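Long-range contacts in esterase (Staphylococcus aureus subsp. aureus USA300_TCH1516, PDB 3D7R), which probably hydrolyses ester bonds as a member of the alpha/beta-hydrolase family, its natural substrate not being established: residues R56-N60 and N107-P111; K97-H103 and Y128-P133; V259-G265 and Y286-Y292. All coordinates share one frame; numbering follows the deposited sequence.

Contact 1: residues R56-N60 and N107-P111; sequences REIEN and NALQP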
loop_
_atom_site.group_PDB
_atom_site.type_symbol
_atom_site.label_atom_id
_atom_site.label_comp_id
_atom_site.label_asym_id
_atom_site.label_seq_id
_atom_site.Cartn_x
_atom_site.Cartn_y
_atom_site.Cartn_z
ATOM N N ARG A 56 -15.578 -10.292 -6.788
ATOM C CA ARG A 56 -15.140 -9.291 -5.800
ATOM C C ARG A 56 -16.326 -8.495 -5.236
ATOM O O ARG A 56 -16.353 -8.158 -4.063
ATOM C CB ARG A 56 -14.089 -8.333 -6.384
ATOM C CG ARG A 56 -12.745 -8.970 -6.817
ATOM C CD ARG A 56 -12.173 -9.949 -5.782
ATOM N NE ARG A 56 -12.210 -9.393 -4.426
ATOM C CZ ARG A 56 -12.158 -10.132 -3.318
ATOM N NH1 ARG A 56 -12.020 -11.450 -3.421
ATOM N NH2 ARG A 56 -12.220 -9.557 -2.111
ATOM N N GLU A 57 -17.313 -8.196 -6.071
ATOM C CA GLU A 57 -18.497 -7.499 -5.559
ATOM C C GLU A 57 -19.085 -8.231 -4.334
ATOM O O GLU A 57 -19.400 -7.604 -3.317
ATOM C CB GLU A 57 -19.573 -7.348 -6.639
ATOM C CG GLU A 57 -20.743 -6.469 -6.186
ATOM C CD GLU A 57 -21.795 -6.280 -7.260
ATOM O OE1 GLU A 57 -21.667 -6.879 -8.367
ATOM O OE2 GLU A 57 -22.760 -5.527 -6.994
ATOM N N ILE A 58 -19.215 -9.551 -4.468
ATOM C CA ILE A 58 -19.808 -10.436 -3.456
ATOM C C ILE A 58 -18.892 -10.591 -2.247
ATOM O O ILE A 58 -19.337 -10.438 -1.097
ATOM C CB ILE A 58 -20.112 -11.847 -4.062
ATOM C CG1 ILE A 58 -21.253 -11.754 -5.079
ATOM C CG2 ILE A 58 -20.473 -12.860 -2.975
ATOM C CD1 ILE A 58 -21.470 -13.080 -5.883
ATOM N N GLU A 59 -17.611 -10.861 -2.510
ATOM C CA GLU A 59 -16.648 -11.085 -1.438
ATOM C C GLU A 59 -16.396 -9.830 -0.628
ATOM O O GLU A 59 -16.230 -9.908 0.583
ATOM C CB GLU A 59 -15.319 -11.643 -1.983
ATOM C CG GLU A 59 -15.425 -13.086 -2.542
ATOM C CD GLU A 59 -16.013 -14.074 -1.542
ATOM O OE1 GLU A 59 -15.636 -14.033 -0.346
ATOM O OE2 GLU A 59 -16.852 -14.899 -1.960
ATOM N N ASN A 60 -16.353 -8.677 -1.292
ATOM C CA ASN A 60 -16.012 -7.432 -0.605
ATOM C C ASN A 60 -17.069 -6.964 0.394
ATOM O O ASN A 60 -16.748 -6.198 1.295
ATOM C CB ASN A 60 -15.705 -6.307 -1.605
ATOM C CG ASN A 60 -14.353 -6.477 -2.287
ATOM O OD1 ASN A 60 -13.472 -7.201 -1.799
ATOM N ND2 ASN A 60 -14.187 -5.823 -3.429
ATOM N N ASN A 107 -7.291 -2.202 -5.029
ATOM C CA ASN A 107 -8.585 -1.594 -4.660
ATOM C C ASN A 107 -9.761 -2.507 -4.979
ATOM O O ASN A 107 -10.903 -2.038 -5.096
ATOM C CB ASN A 107 -8.788 -0.196 -5.285
ATOM C CG ASN A 107 -7.634 0.762 -4.958
ATOM O OD1 ASN A 107 -7.326 0.988 -3.794
ATOM N ND2 ASN A 107 -6.981 1.296 -5.990
ATOM N N ALA A 108 -9.477 -3.805 -5.085
ATOM C CA ALA A 108 -10.473 -4.830 -5.415
ATOM C C ALA A 108 -10.420 -6.012 -4.448
ATOM O O ALA A 108 -11.453 -6.648 -4.166
ATOM C CB ALA A 108 -10.259 -5.337 -6.854
ATOM N N LEU A 109 -9.205 -6.331 -3.993
ATOM C CA LEU A 109 -8.957 -7.404 -3.028
ATOM C C LEU A 109 -8.907 -6.881 -1.598
ATOM O O LEU A 109 -8.466 -5.769 -1.352
ATOM C CB LEU A 109 -7.614 -8.086 -3.325
ATOM C CG LEU A 109 -7.478 -8.771 -4.684
ATOM C CD1 LEU A 109 -6.045 -9.284 -4.851
ATOM C CD2 LEU A 109 -8.499 -9.912 -4.810
ATOM N N GLN A 110 -9.343 -7.707 -0.661
ATOM C CA GLN A 110 -9.213 -7.411 0.754
ATOM C C GLN A 110 -7.811 -7.845 1.205
ATOM O O GLN A 110 -7.037 -8.402 0.383
ATOM C CB GLN A 110 -10.313 -8.141 1.545
ATOM C CG GLN A 110 -11.738 -7.717 1.201
ATOM C CD GLN A 110 -12.107 -6.291 1.644
ATOM O OE1 GLN A 110 -11.288 -5.371 1.620
ATOM N NE2 GLN A 110 -13.376 -6.105 2.002
ATOM N N PRO A 111 -7.443 -7.567 2.482
ATOM C CA PRO A 111 -6.120 -8.010 2.909
ATOM C C PRO A 111 -5.893 -9.517 2.802
ATOM O O PRO A 111 -6.779 -10.323 3.099
ATOM C CB PRO A 111 -6.046 -7.569 4.377
ATOM C CG PRO A 111 -6.998 -6.423 4.464
ATOM C CD PRO A 111 -8.131 -6.824 3.554
HETATM O O HOH W 1 -14.772 -8.944 2.591
#

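Contact 2: residues K97-H103 and Y128-P133; sequences KKILYIH and YEVVLP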
loop_
_atom_site.group_PDB
_atom_site.type_symbol
_atom_site.label_atom_id
_atom_site.label_comp_id
_atom_site.label_asym_id
_atom_site.label_seq_id
_atom_site.Cartn_x
_atom_site.Cartn_y
_atom_site.Cartn_z
ATOM N N LYS A 97 2.274 6.040 19.348
ATOM C CA LYS A 97 2.608 6.313 17.950
ATOM C C LYS A 97 1.837 5.351 17.045
ATOM O O LYS A 97 1.651 4.185 17.394
ATOM C CB LYS A 97 4.123 6.204 17.716
ATOM C CG LYS A 97 4.956 7.208 18.540
ATOM C CD LYS A 97 6.456 7.054 18.345
ATOM C CE LYS A 97 7.008 5.676 18.821
ATOM N NZ LYS A 97 7.016 5.445 20.310
ATOM N N LYS A 98 1.378 5.843 15.898
ATOM C CA LYS A 98 0.545 5.043 14.994
ATOM C C LYS A 98 1.153 4.893 13.603
ATOM O O LYS A 98 1.771 5.833 13.085
ATOM C CB LYS A 98 -0.839 5.686 14.814
ATOM C CG LYS A 98 -1.481 6.308 16.065
ATOM C CD LYS A 98 -2.061 5.256 16.984
ATOM C CE LYS A 98 -2.854 5.891 18.140
ATOM N NZ LYS A 98 -2.980 4.901 19.244
ATOM N N ILE A 99 0.932 3.723 12.994
ATOM C CA ILE A 99 1.131 3.547 11.546
ATOM C C ILE A 99 -0.251 3.324 10.921
ATOM O O ILE A 99 -0.942 2.351 11.245
ATOM C CB ILE A 99 2.039 2.350 11.196
ATOM C CG1 ILE A 99 3.471 2.601 11.667
ATOM C CG2 ILE A 99 2.020 2.081 9.664
ATOM C CD1 ILE A 99 4.343 1.317 11.773
ATOM N N LEU A 100 -0.669 4.253 10.068
ATOM C CA LEU A 100 -1.871 4.055 9.265
ATOM C C LEU A 100 -1.469 3.192 8.085
ATOM O O LEU A 100 -0.763 3.658 7.184
ATOM C CB LEU A 100 -2.435 5.407 8.776
ATOM C CG LEU A 100 -3.702 5.367 7.909
ATOM C CD1 LEU A 100 -4.807 4.483 8.546
ATOM C CD2 LEU A 100 -4.228 6.780 7.641
ATOM N N TYR A 101 -1.915 1.940 8.075
ATOM C CA TYR A 101 -1.481 1.009 7.031
ATOM C C TYR A 101 -2.532 0.822 5.945
ATOM O O TYR A 101 -3.637 0.348 6.239
ATOM C CB TYR A 101 -1.061 -0.366 7.613
ATOM C CG TYR A 101 -0.287 -1.171 6.584
ATOM C CD1 TYR A 101 1.114 -1.193 6.589
ATOM C CD2 TYR A 101 -0.952 -1.856 5.574
ATOM C CE1 TYR A 101 1.818 -1.895 5.621
ATOM C CE2 TYR A 101 -0.260 -2.557 4.610
ATOM C CZ TYR A 101 1.120 -2.564 4.635
ATOM O OH TYR A 101 1.793 -3.252 3.665
ATOM N N ILE A 102 -2.171 1.148 4.697
ATOM C CA ILE A 102 -3.083 1.034 3.543
ATOM C C ILE A 102 -2.688 -0.202 2.713
ATOM O O ILE A 102 -1.677 -0.190 2.005
ATOM C CB ILE A 102 -3.065 2.321 2.657
ATOM C CG1 ILE A 102 -3.204 3.618 3.505
ATOM C CG2 ILE A 102 -4.139 2.233 1.567
ATOM C CD1 ILE A 102 -4.447 3.685 4.449
ATOM N N HIS A 103 -3.482 -1.268 2.816
ATOM C CA HIS A 103 -3.093 -2.559 2.287
ATOM C C HIS A 103 -3.211 -2.639 0.756
ATOM O O HIS A 103 -4.057 -1.967 0.151
ATOM C CB HIS A 103 -3.908 -3.666 2.955
ATOM C CG HIS A 103 -5.339 -3.712 2.510
ATOM N ND1 HIS A 103 -5.737 -4.357 1.359
ATOM C CD2 HIS A 103 -6.466 -3.216 3.071
ATOM C CE1 HIS A 103 -7.049 -4.262 1.231
ATOM N NE2 HIS A 103 -7.516 -3.577 2.259
ATOM N N TYR A 128 4.982 0.654 17.167
ATOM C CA TYR A 128 3.863 1.534 16.859
ATOM C C TYR A 128 2.577 0.703 16.866
ATOM O O TYR A 128 2.621 -0.505 16.645
ATOM C CB TYR A 128 4.023 2.128 15.457
ATOM C CG TYR A 128 5.052 3.237 15.323
ATOM C CD1 TYR A 128 6.337 3.108 15.864
ATOM C CD2 TYR A 128 4.745 4.399 14.627
ATOM C CE1 TYR A 128 7.284 4.128 15.718
ATOM C CE2 TYR A 128 5.685 5.435 14.481
ATOM C CZ TYR A 128 6.940 5.289 15.030
ATOM O OH TYR A 128 7.860 6.303 14.888
ATOM N N GLU A 129 1.437 1.349 17.115
ATOM C CA GLU A 129 0.155 0.711 16.889
ATOM C C GLU A 129 -0.165 0.769 15.396
ATOM O O GLU A 129 -0.239 1.862 14.807
ATOM C CB GLU A 129 -0.943 1.416 17.676
ATOM C CG GLU A 129 -2.315 0.868 17.400
ATOM C CD GLU A 129 -3.344 1.424 18.358
ATOM O OE1 GLU A 129 -3.826 2.557 18.116
ATOM O OE2 GLU A 129 -3.679 0.706 19.330
ATOM N N VAL A 130 -0.362 -0.398 14.789
ATOM C CA VAL A 130 -0.645 -0.457 13.347
ATOM C C VAL A 130 -2.154 -0.462 13.136
ATOM O O VAL A 130 -2.873 -1.280 13.737
ATOM C CB VAL A 130 0.002 -1.681 12.694
ATOM C CG1 VAL A 130 -0.452 -1.835 11.204
ATOM C CG2 VAL A 130 1.524 -1.579 12.794
ATOM N N VAL A 131 -2.625 0.456 12.300
ATOM C CA VAL A 131 -4.065 0.632 12.081
ATOM C C VAL A 131 -4.411 0.224 10.645
ATOM O O VAL A 131 -3.888 0.794 9.668
ATOM C CB VAL A 131 -4.516 2.089 12.370
ATOM C CG1 VAL A 131 -6.037 2.242 12.178
ATOM C CG2 VAL A 131 -4.117 2.511 13.814
ATOM N N LEU A 132 -5.289 -0.768 10.547
ATOM C CA LEU A 132 -5.672 -1.391 9.276
ATOM C C LEU A 132 -7.153 -1.127 8.965
ATOM O O LEU A 132 -8.014 -1.900 9.369
ATOM C CB LEU A 132 -5.403 -2.910 9.337
ATOM C CG LEU A 132 -5.794 -3.795 8.135
ATOM C CD1 LEU A 132 -5.059 -3.365 6.866
ATOM C CD2 LEU A 132 -5.587 -5.293 8.436
ATOM N N PRO A 133 -7.453 -0.019 8.249
ATOM C CA PRO A 133 -8.818 0.223 7.733
ATOM C C PRO A 133 -9.188 -0.655 6.526
ATOM O O PRO A 133 -8.408 -0.776 5.578
ATOM C CB PRO A 133 -8.779 1.689 7.332
ATOM C CG PRO A 133 -7.314 1.938 6.942
ATOM C CD PRO A 133 -6.518 1.064 7.904
HETATM O O HOH W 2 -5.732 -0.497 4.810
#

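Contact 3: residues V259-G265 and Y286-Y292; sequences VYMFGGG and YIEFYDY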
loop_
_atom_site.group_PDB
_atom_site.type_symbol
_atom_site.label_atom_id
_atom_site.label_comp_id
_atom_site.label_asym_id
_atom_site.label_seq_id
_atom_site.Cartn_x
_atom_site.Cartn_y
_atom_site.Cartn_z
ATOM N N VAL A 259 10.188 10.361 2.797
ATOM C CA VAL A 259 9.630 9.135 2.168
ATOM C C VAL A 259 10.664 8.006 2.213
ATOM O O VAL A 259 11.872 8.245 2.003
ATOM C CB VAL A 259 9.115 9.404 0.702
ATOM C CG1 VAL A 259 8.573 8.105 0.029
ATOM C CG2 VAL A 259 8.006 10.471 0.681
ATOM N N TYR A 260 10.197 6.795 2.536
ATOM C CA TYR A 260 11.048 5.611 2.650
ATOM C C TYR A 260 10.395 4.599 1.776
ATOM O O TYR A 260 9.233 4.278 1.986
ATOM C CB TYR A 260 11.084 5.102 4.100
ATOM C CG TYR A 260 11.586 6.169 5.042
ATOM C CD1 TYR A 260 12.903 6.147 5.487
ATOM C CD2 TYR A 260 10.762 7.237 5.436
ATOM C CE1 TYR A 260 13.400 7.154 6.323
ATOM C CE2 TYR A 260 11.254 8.247 6.292
ATOM C CZ TYR A 260 12.573 8.187 6.718
ATOM O OH TYR A 260 13.097 9.158 7.552
HETATM N N MSE A 261 11.104 4.131 0.761
HETATM C CA MSE A 261 10.485 3.258 -0.241
HETATM C C MSE A 261 11.243 1.951 -0.333
HETATM O O MSE A 261 12.494 1.937 -0.258
HETATM C CB MSE A 261 10.453 3.960 -1.613
HETATM C CG MSE A 261 9.816 3.137 -2.738
HETATM SE SE MSE A 261 9.468 4.278 -4.263
HETATM C CE MSE A 261 11.299 4.752 -4.775
ATOM N N PHE A 262 10.491 0.868 -0.499
ATOM C CA PHE A 262 11.035 -0.483 -0.612
ATOM C C PHE A 262 10.497 -1.101 -1.890
ATOM O O PHE A 262 9.312 -0.975 -2.197
ATOM C CB PHE A 262 10.613 -1.354 0.593
ATOM C CG PHE A 262 11.173 -0.877 1.886
ATOM C CD1 PHE A 262 12.321 -1.465 2.405
ATOM C CD2 PHE A 262 10.591 0.209 2.562
ATOM C CE1 PHE A 262 12.886 -0.999 3.597
ATOM C CE2 PHE A 262 11.134 0.679 3.754
ATOM C CZ PHE A 262 12.295 0.079 4.268
ATOM N N GLY A 263 11.371 -1.748 -2.647
ATOM C CA GLY A 263 10.927 -2.410 -3.856
ATOM C C GLY A 263 11.940 -3.400 -4.346
ATOM O O GLY A 263 13.038 -3.471 -3.803
ATOM N N GLY A 264 11.552 -4.174 -5.365
ATOM C CA GLY A 264 12.429 -5.193 -5.967
ATOM C C GLY A 264 12.728 -4.891 -7.414
ATOM O O GLY A 264 11.968 -4.167 -8.073
ATOM N N GLY A 265 13.836 -5.437 -7.914
ATOM C CA GLY A 265 14.225 -5.263 -9.315
ATOM C C GLY A 265 13.444 -6.169 -10.263
ATOM O O GLY A 265 13.489 -5.974 -11.482
ATOM N N TYR A 286 13.601 14.612 0.810
ATOM C CA TYR A 286 14.185 13.426 1.430
ATOM C C TYR A 286 13.538 12.116 0.957
ATOM O O TYR A 286 12.334 11.917 1.111
ATOM C CB TYR A 286 14.076 13.511 2.955
ATOM C CG TYR A 286 14.960 12.504 3.650
ATOM C CD1 TYR A 286 16.254 12.846 4.029
ATOM C CD2 TYR A 286 14.515 11.201 3.900
ATOM C CE1 TYR A 286 17.090 11.924 4.660
ATOM C CE2 TYR A 286 15.344 10.270 4.527
ATOM C CZ TYR A 286 16.629 10.649 4.897
ATOM O OH TYR A 286 17.469 9.756 5.514
ATOM N N ILE A 287 14.347 11.225 0.391
ATOM C CA ILE A 287 13.867 9.890 0.021
ATOM C C ILE A 287 14.952 8.841 0.302
ATOM O O ILE A 287 16.124 9.047 -0.043
ATOM C CB ILE A 287 13.349 9.842 -1.448
ATOM C CG1 ILE A 287 12.988 8.392 -1.846
ATOM C CG2 ILE A 287 14.400 10.455 -2.405
ATOM C CD1 ILE A 287 11.550 8.208 -2.318
ATOM N N GLU A 288 14.582 7.745 0.974
ATOM C CA GLU A 288 15.461 6.579 1.063
ATOM C C GLU A 288 14.818 5.500 0.220
ATOM O O GLU A 288 13.651 5.177 0.428
ATOM C CB GLU A 288 15.610 6.084 2.517
ATOM C CG GLU A 288 16.636 6.839 3.349
ATOM C CD GLU A 288 16.558 6.519 4.833
ATOM O OE1 GLU A 288 16.129 5.401 5.217
ATOM O OE2 GLU A 288 16.929 7.405 5.624
ATOM N N PHE A 289 15.547 4.967 -0.755
ATOM C CA PHE A 289 15.027 3.866 -1.541
ATOM C C PHE A 289 15.864 2.621 -1.223
ATOM O O PHE A 289 17.075 2.582 -1.456
ATOM C CB PHE A 289 15.023 4.238 -3.035
ATOM C CG PHE A 289 14.450 3.183 -3.953
ATOM C CD1 PHE A 289 13.599 2.176 -3.481
ATOM C CD2 PHE A 289 14.739 3.223 -5.312
ATOM C CE1 PHE A 289 13.076 1.209 -4.338
ATOM C CE2 PHE A 289 14.213 2.260 -6.199
ATOM C CZ PHE A 289 13.388 1.249 -5.705
ATOM N N TYR A 290 15.214 1.634 -0.626
ATOM C CA TYR A 290 15.840 0.352 -0.375
ATOM C C TYR A 290 15.445 -0.561 -1.535
ATOM O O TYR A 290 14.321 -1.028 -1.612
ATOM C CB TYR A 290 15.374 -0.208 0.971
ATOM C CG TYR A 290 15.744 0.649 2.173
ATOM C CD1 TYR A 290 16.946 0.431 2.862
ATOM C CD2 TYR A 290 14.908 1.679 2.615
ATOM C CE1 TYR A 290 17.292 1.194 3.982
ATOM C CE2 TYR A 290 15.248 2.459 3.739
ATOM C CZ TYR A 290 16.441 2.203 4.411
ATOM O OH TYR A 290 16.805 2.952 5.506
ATOM N N ASP A 291 16.377 -0.764 -2.453
ATOM C CA ASP A 291 16.100 -1.426 -3.729
ATOM C C ASP A 291 16.734 -2.812 -3.699
ATOM O O ASP A 291 17.958 -2.940 -3.603
ATOM C CB ASP A 291 16.696 -0.601 -4.866
ATOM C CG ASP A 291 16.252 -1.073 -6.254
ATOM O OD1 ASP A 291 15.516 -2.081 -6.365
ATOM O OD2 ASP A 291 16.632 -0.398 -7.242
ATOM N N TYR A 292 15.889 -3.842 -3.765
ATOM C CA TYR A 292 16.338 -5.244 -3.689
ATOM C C TYR A 292 16.367 -5.874 -5.086
ATOM O O TYR A 292 15.344 -6.282 -5.599
ATOM C CB TYR A 292 15.395 -6.031 -2.782
ATOM C CG TYR A 292 15.551 -5.742 -1.304
ATOM C CD1 TYR A 292 16.009 -6.738 -0.441
ATOM C CD2 TYR A 292 15.220 -4.492 -0.761
ATOM C CE1 TYR A 292 16.152 -6.500 0.919
ATOM C CE2 TYR A 292 15.366 -4.243 0.625
ATOM C CZ TYR A 292 15.835 -5.263 1.443
ATOM O OH TYR A 292 15.971 -5.078 2.800
#

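Contact 1: residues R56-N60 and N107-P111
Arg56 and Asn60, one turn apart on a helix, grip the carbonyl oxygen of Ala108 from opposite faces of its plane. Arg56 NE donates to Ala108 O at 2.9 Å from above the carbonyl plane, and Asn60 ND2 donates to the same Ala108 O at 2.9 Å, with the acceptor lying in the Asn60 amide plane. Arg56 NH2 donates a hydrogen bond to Asn60 OD1 at 2.7 Å, which fixes which way round the amide is turned. Bends at chi2 (-46°) and chi3 (-47°) fold the arginine back so that NE and NH2 serve the carbonyl and the amide together. Helix 46-61 is thereby pinned to the loop that leads from strand 98-102 of the alpha/beta-hydrolase sheet to helix 113-126. Leu109 crosses Arg56 at about a right angle and lays CD2 over one guanidinium face near its rim, 3.8 Å from Arg56 NE. Gln110 comes instead at the guanidinium edge, its CG 3.8 Å from Arg56 NH2 and 3.5 Å from Asn60 OD1. The amides of Gln110 and Asn60 are steeply inclined, with planes 67° apart. Water 1 accepts from Gln110 NE2 and donates to Glu59 O, while Gln110 OE1 is held by Lys137.

Contact 2: residues K97-H103 and Y128-P133
Strands 98-102 and 129-133 are parallel neighbours inside the central mixed sheet, joined by backbone hydrogen bonds and by side-chain pairs on both faces; their axes approach to 4.6 Å at an angle of 24°. Lys98 is in register with Glu129, Ile99 with Val130 and Leu100 with Val131. Ile99 both donates to Glu129 O and accepts from Val131 N, the latter bond 2.7 Å from Val131 N to Ile99 O.

At the start of the pair the Tyr128 ring lies beside Lys97, whose CB sits over one ring face in a CH-pi contact, 3.7 Å from the centroid. A bend at chi3 (-63°) turns the lysine chain so that Lys97 CE comes 3.5 Å from Tyr128 CE1. Lys98 O meets the same ring at its edge, and Tyr128 OH is bonded to Asp319. On the face shared with Leu100 and Val131, Lys98 and Glu129 run side by side, and Lys98 NZ bridges Glu129 OE1 at 2.7 Å from above the carboxylate plane. Arg88 also pairs with OE1 and Asn90 binds OE2, so this buried carboxylate is well supplied with donors and probably stays ionised. On the other face, Ile99 CD1 meets Val130 CG2 and Tyr101 CB packs on Val130 CG1, beneath helix 113-126.

Where the strands end, Pro133 CD packs 3.9 Å from Leu100 CD1. Water 2 ties the backbone together there, donating to Tyr101 O and Pro133 O and accepting from His103 N. With helix 113-126 the two strands form a beta-alpha-beta crossover of the alpha/beta-hydrolase sheet; His103 opens a His-Gly-Gly sequence resembling the oxyanion-hole motif of hormone-sensitive lipase relatives.

Contact 3: residues V259-G265 and Y286-Y292
Met261, a selenomethionine in the crystal, and Phe289 make the tight part of this contact. Extended at chi1 (-180°) and turned at chi3 (65°), Met261 sets CE over the centre of the Phe289 ring in a CH-pi contact, 3.6 Å from the centroid, with the selenium farther above the face as a Met-aromatic partner. Asp291 CB lies over the opposite ring face, toward the rim, and Met261 O and Gly263 N line the ring edge. Across the sheet, Phe262 and Tyr290 point the same way with planes only 7° apart, but slid so far that they barely overlap; the near atoms are Phe262 CZ and Tyr290 CD2, 3.5 Å apart. Helix 305-318 packs against this aromatic pair.

A run of seven backbone hydrogen bonds, from Val259 N to Tyr286 O at one end to Gly265 N to Tyr292 O at the other, joins the parallel strands, 287-292 being an edge strand of the sheet within this chain. The exposed side lies toward Tyr286, whose ring meets Tyr260 obliquely, with centroids 6.0 Å apart. The Glu288 carboxylate stands alongside the Tyr260 ring, nearly perpendicular to it, its OE1 3.3 Å from Tyr260 CD1 at the ring edge. Tyr290 OH donates to Glu288 OE1 at 2.6 Å; the link from Tyr286 OH to Glu288 OE2 is too short for its length to be trusted.

Donation from Tyr290 OH would probably stabilise a negative charge on Glu288, whereas nearby Glu320 OE1, close to Glu288 OE2, would tend to raise its pKa, so the two effects probably oppose each other.

From the N terminus, helix 46-61 supplies the first half of contact 1, strand 98-102 then opens contact 2, and residues 107-111 close contact 1 before strand 129-133 closes contact 2. The two therefore cross, and they touch where Pro111 CG packs 3.5 Å from His103 CD2. Contact 3 follows in series, closing the shorter loop round helix 270-282. Contacts 2 and 3 belong to one sheet, with strands 166-171 and 195-199 between them and nearest atoms about 9 Å apart. Contact 1 attaches helix 46-61, from the N-terminal part of the chain, to the loop beyond strand 98-102, on the opposite side of the chain's centre from contact 3.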